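Mll7089 protein (Mesorhizobium loti, PDB 2OZ8) is of unknown function but, as a putative mandelate racemase-like member of the enolase superfamily, probably binds magnesium and may act as a hydro-lyase. Local coordinates at residues K134-F142 with Y161-H170. Numbering follows the deposited sequence.
With SO4 (sulfate ion), chain D.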
loop_
_atom_site.group_PDB
_atom_site.type_symbol
_atom_site.label_atom_id
_atom_site.label_comp_id
_atom_site.label_asym_id
_atom_site.label_seq_id
_atom_site.Cartn_x
_atom_site.Cartn_y
_atom_site.Cartn_z
ATOM N N LYS A 134 -32.490 -22.918 0.813
ATOM C CA LYS A 134 -31.868 -24.159 1.307
ATOM C C LYS A 134 -31.440 -24.078 2.750
ATOM O O LYS A 134 -30.865 -23.064 3.217
ATOM C CB LYS A 134 -30.626 -24.461 0.491
ATOM C CG LYS A 134 -30.940 -24.638 -0.982
ATOM C CD LYS A 134 -29.733 -25.163 -1.735
ATOM C CE LYS A 134 -29.232 -24.124 -2.645
ATOM N NZ LYS A 134 -28.240 -24.758 -3.549
ATOM N N ALA A 135 -31.659 -25.173 3.457
ATOM C CA ALA A 135 -31.301 -25.227 4.852
ATOM C C ALA A 135 -30.249 -26.324 5.000
ATOM O O ALA A 135 -30.321 -27.330 4.327
ATOM C CB ALA A 135 -32.566 -25.521 5.708
ATOM N N TYR A 136 -29.247 -26.120 5.846
ATOM C CA TYR A 136 -28.283 -27.170 6.069
ATOM C C TYR A 136 -28.393 -27.611 7.505
ATOM O O TYR A 136 -28.859 -26.858 8.346
ATOM C CB TYR A 136 -26.855 -26.751 5.709
ATOM C CG TYR A 136 -26.271 -25.614 6.503
ATOM C CD1 TYR A 136 -25.555 -25.867 7.644
ATOM C CD2 TYR A 136 -26.371 -24.311 6.074
ATOM C CE1 TYR A 136 -24.956 -24.851 8.355
ATOM C CE2 TYR A 136 -25.767 -23.248 6.777
ATOM C CZ TYR A 136 -25.065 -23.545 7.921
ATOM O OH TYR A 136 -24.470 -22.594 8.702
ATOM N N ALA A 137 -28.013 -28.852 7.761
ATOM C CA ALA A 137 -28.198 -29.427 9.066
ATOM C C ALA A 137 -26.907 -29.199 9.839
ATOM O O ALA A 137 -25.864 -29.546 9.360
ATOM C CB ALA A 137 -28.494 -30.919 8.943
ATOM N N SER A 138 -27.013 -28.642 11.035
ATOM C CA SER A 138 -25.882 -28.232 11.821
ATOM C C SER A 138 -25.981 -28.828 13.214
ATOM O O SER A 138 -26.916 -28.582 13.951
ATOM C CB SER A 138 -25.860 -26.721 11.859
ATOM O OG SER A 138 -24.862 -26.239 12.701
ATOM N N GLY A 139 -24.994 -29.605 13.582
ATOM C CA GLY A 139 -25.082 -30.464 14.740
ATOM C C GLY A 139 -24.709 -29.806 16.039
ATOM O O GLY A 139 -25.220 -30.213 17.069
ATOM N N LEU A 140 -23.858 -28.769 16.001
ATOM C CA LEU A 140 -23.338 -28.114 17.241
ATOM C C LEU A 140 -22.794 -29.240 18.133
ATOM O O LEU A 140 -23.038 -29.303 19.346
ATOM C CB LEU A 140 -24.445 -27.273 17.940
ATOM C CG LEU A 140 -25.299 -26.326 17.056
ATOM C CD1 LEU A 140 -26.403 -25.596 17.828
ATOM C CD2 LEU A 140 -24.443 -25.270 16.272
ATOM N N ASP A 141 -22.062 -30.136 17.470
ATOM C CA ASP A 141 -21.874 -31.548 17.886
ATOM C C ASP A 141 -20.553 -31.805 18.489
ATOM O O ASP A 141 -20.189 -32.936 18.585
ATOM C CB ASP A 141 -21.923 -32.473 16.662
ATOM C CG ASP A 141 -20.872 -32.062 15.589
ATOM O OD1 ASP A 141 -21.203 -31.134 14.840
ATOM O OD2 ASP A 141 -19.725 -32.606 15.551
ATOM N N PHE A 142 -19.813 -30.793 18.873
ATOM C CA PHE A 142 -18.464 -31.026 19.341
ATOM C C PHE A 142 -18.421 -31.918 20.585
ATOM O O PHE A 142 -17.453 -32.635 20.821
ATOM C CB PHE A 142 -17.788 -29.688 19.643
ATOM C CG PHE A 142 -16.317 -29.786 19.860
ATOM C CD1 PHE A 142 -15.431 -29.834 18.747
ATOM C CD2 PHE A 142 -15.804 -29.862 21.151
ATOM C CE1 PHE A 142 -14.034 -29.929 18.916
ATOM C CE2 PHE A 142 -14.407 -29.951 21.364
ATOM C CZ PHE A 142 -13.509 -30.006 20.242
ATOM N N TYR A 161 -32.276 -33.265 4.182
ATOM C CA TYR A 161 -31.047 -32.446 4.141
ATOM C C TYR A 161 -30.044 -33.097 3.226
ATOM O O TYR A 161 -29.959 -34.332 3.157
ATOM C CB TYR A 161 -30.459 -32.254 5.547
ATOM C CG TYR A 161 -31.351 -31.372 6.422
ATOM C CD1 TYR A 161 -31.165 -29.967 6.475
ATOM C CD2 TYR A 161 -32.409 -31.944 7.184
ATOM C CE1 TYR A 161 -32.020 -29.140 7.272
ATOM C CE2 TYR A 161 -33.253 -31.152 7.976
ATOM C CZ TYR A 161 -33.066 -29.745 8.002
ATOM O OH TYR A 161 -33.916 -28.998 8.784
ATOM N N SER A 162 -29.298 -32.281 2.502
ATOM C CA SER A 162 -28.226 -32.769 1.631
ATOM C C SER A 162 -26.947 -32.012 1.934
ATOM O O SER A 162 -25.910 -32.257 1.313
ATOM C CB SER A 162 -28.607 -32.613 0.176
ATOM O OG SER A 162 -29.004 -31.277 -0.126
ATOM N N ALA A 163 -27.018 -31.099 2.911
ATOM C CA ALA A 163 -25.844 -30.379 3.386
ATOM C C ALA A 163 -25.768 -30.408 4.924
ATOM O O ALA A 163 -26.801 -30.271 5.602
ATOM C CB ALA A 163 -25.853 -28.942 2.842
ATOM N N PHE A 164 -24.552 -30.568 5.461
ATOM C CA PHE A 164 -24.299 -30.948 6.859
ATOM C C PHE A 164 -23.076 -30.193 7.384
ATOM O O PHE A 164 -22.060 -30.158 6.720
ATOM C CB PHE A 164 -24.027 -32.469 6.951
ATOM C CG PHE A 164 -25.139 -33.311 6.374
ATOM C CD1 PHE A 164 -26.279 -33.603 7.133
ATOM C CD2 PHE A 164 -25.102 -33.739 5.057
ATOM C CE1 PHE A 164 -27.350 -34.294 6.592
ATOM C CE2 PHE A 164 -26.230 -34.464 4.487
ATOM C CZ PHE A 164 -27.320 -34.724 5.263
ATOM N N LYS A 165 -23.178 -29.577 8.565
ATOM C CA LYS A 165 -22.052 -28.884 9.187
ATOM C C LYS A 165 -21.723 -29.495 10.533
ATOM O O LYS A 165 -22.606 -29.673 11.372
ATOM C CB LYS A 165 -22.332 -27.403 9.377
ATOM C CG LYS A 165 -21.111 -26.608 9.825
ATOM C CD LYS A 165 -21.472 -25.465 10.813
ATOM C CE LYS A 165 -22.137 -24.325 10.136
ATOM N NZ LYS A 165 -22.385 -23.100 10.951
ATOM N N ILE A 166 -20.439 -29.789 10.722
ATOM C CA ILE A 166 -19.925 -30.331 11.941
ATOM C C ILE A 166 -18.887 -29.416 12.536
ATOM O O ILE A 166 -18.297 -28.571 11.822
ATOM C CB ILE A 166 -19.339 -31.746 11.737
ATOM C CG1 ILE A 166 -18.129 -31.698 10.805
ATOM C CG2 ILE A 166 -20.480 -32.701 11.225
ATOM C CD1 ILE A 166 -17.411 -33.022 10.639
ATOM N N LYS A 167 -18.686 -29.583 13.844
ATOM C CA LYS A 167 -17.724 -28.808 14.620
ATOM C C LYS A 167 -16.434 -29.525 14.694
ATOM O O LYS A 167 -16.426 -30.700 14.983
ATOM C CB LYS A 167 -18.220 -28.578 16.047
ATOM C CG LYS A 167 -19.539 -27.839 16.096
ATOM C CD LYS A 167 -19.465 -26.425 15.609
ATOM C CE LYS A 167 -20.758 -25.661 15.853
ATOM N NZ LYS A 167 -20.787 -24.332 15.104
ATOM N N VAL A 168 -15.342 -28.811 14.459
ATOM C CA VAL A 168 -14.020 -29.412 14.549
ATOM C C VAL A 168 -13.171 -28.542 15.427
ATOM O O VAL A 168 -13.691 -27.647 16.071
ATOM C CB VAL A 168 -13.355 -29.635 13.146
ATOM C CG1 VAL A 168 -14.194 -30.647 12.314
ATOM C CG2 VAL A 168 -13.179 -28.325 12.415
ATOM N N GLY A 169 -11.857 -28.786 15.451
ATOM C CA GLY A 169 -10.970 -28.002 16.290
ATOM C C GLY A 169 -10.463 -28.744 17.497
ATOM O O GLY A 169 -9.878 -28.113 18.371
ATOM N N HIS A 170 -10.682 -30.069 17.557
ATOM C CA HIS A 170 -10.015 -30.925 18.555
ATOM C C HIS A 170 -8.518 -30.725 18.596
ATOM O O HIS A 170 -7.876 -30.613 17.535
ATOM C CB HIS A 170 -10.311 -32.427 18.324
ATOM C CG HIS A 170 -11.652 -32.830 18.816
ATOM N ND1 HIS A 170 -11.886 -33.142 20.139
ATOM C CD2 HIS A 170 -12.861 -32.822 18.205
ATOM C CE1 HIS A 170 -13.182 -33.333 20.312
ATOM N NE2 HIS A 170 -13.797 -33.155 19.154
HETATM S S SO4 D . -10.307 -30.999 22.795
HETATM O O1 SO4 D . -11.165 -29.811 22.997
HETATM O O2 SO4 D . -9.298 -30.544 21.832
HETATM O O3 SO4 D . -9.607 -31.472 24.004
HETATM O O4 SO4 D . -11.125 -32.135 22.322
HETATM O O HOH W 1 -29.799 -29.518 2.904
HETATM O O HOH W 2 -22.852 -27.450 13.586
#
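A137 lies against F164 in a parallel strand pair. A137 N donates to A163 O at 2.9 Å, and K165 N to A137 O at 2.8 Å. The packing is dense here. On one face of the sheet, A137 CB sits over the Y161 ring, 4.1 Å from its centroid, and touches CD1 of F164. Helix 146-158 packs on this face through A156, which meets A137. On the other face, the Y136 ring offers its edge to CE of K165. K165 bends at chi2 and chi3 (-74°), and its NZ makes only a weak hydrogen bond to Y136 OH. The same NZ forms salt bridges with E224 and E317. Strands 132-138 and 163-167, joined by helix 146-158, form a beta-alpha-beta unit of the enolase-type TIM barrel. Beyond S138 the first strand becomes loop, while 163-167 runs on. G139 N reaches K165 O at a longer 3.3 Å, and a water joins that carbonyl to S138 OG and L140 N. S138 OG also hydrogen-bonds to E317. D141 OD1 accepts K167 N on its syn side, 23° out of the carboxylate plane, while K167 NZ forms a salt bridge with D196. At the partly exposed end the F142 and H170 rings still meet closely, in an offset stack, centroids 3.9 Å apart and planes 15° from parallel. A sulfate, probably from the crystallisation medium, lies at the edge of both rings.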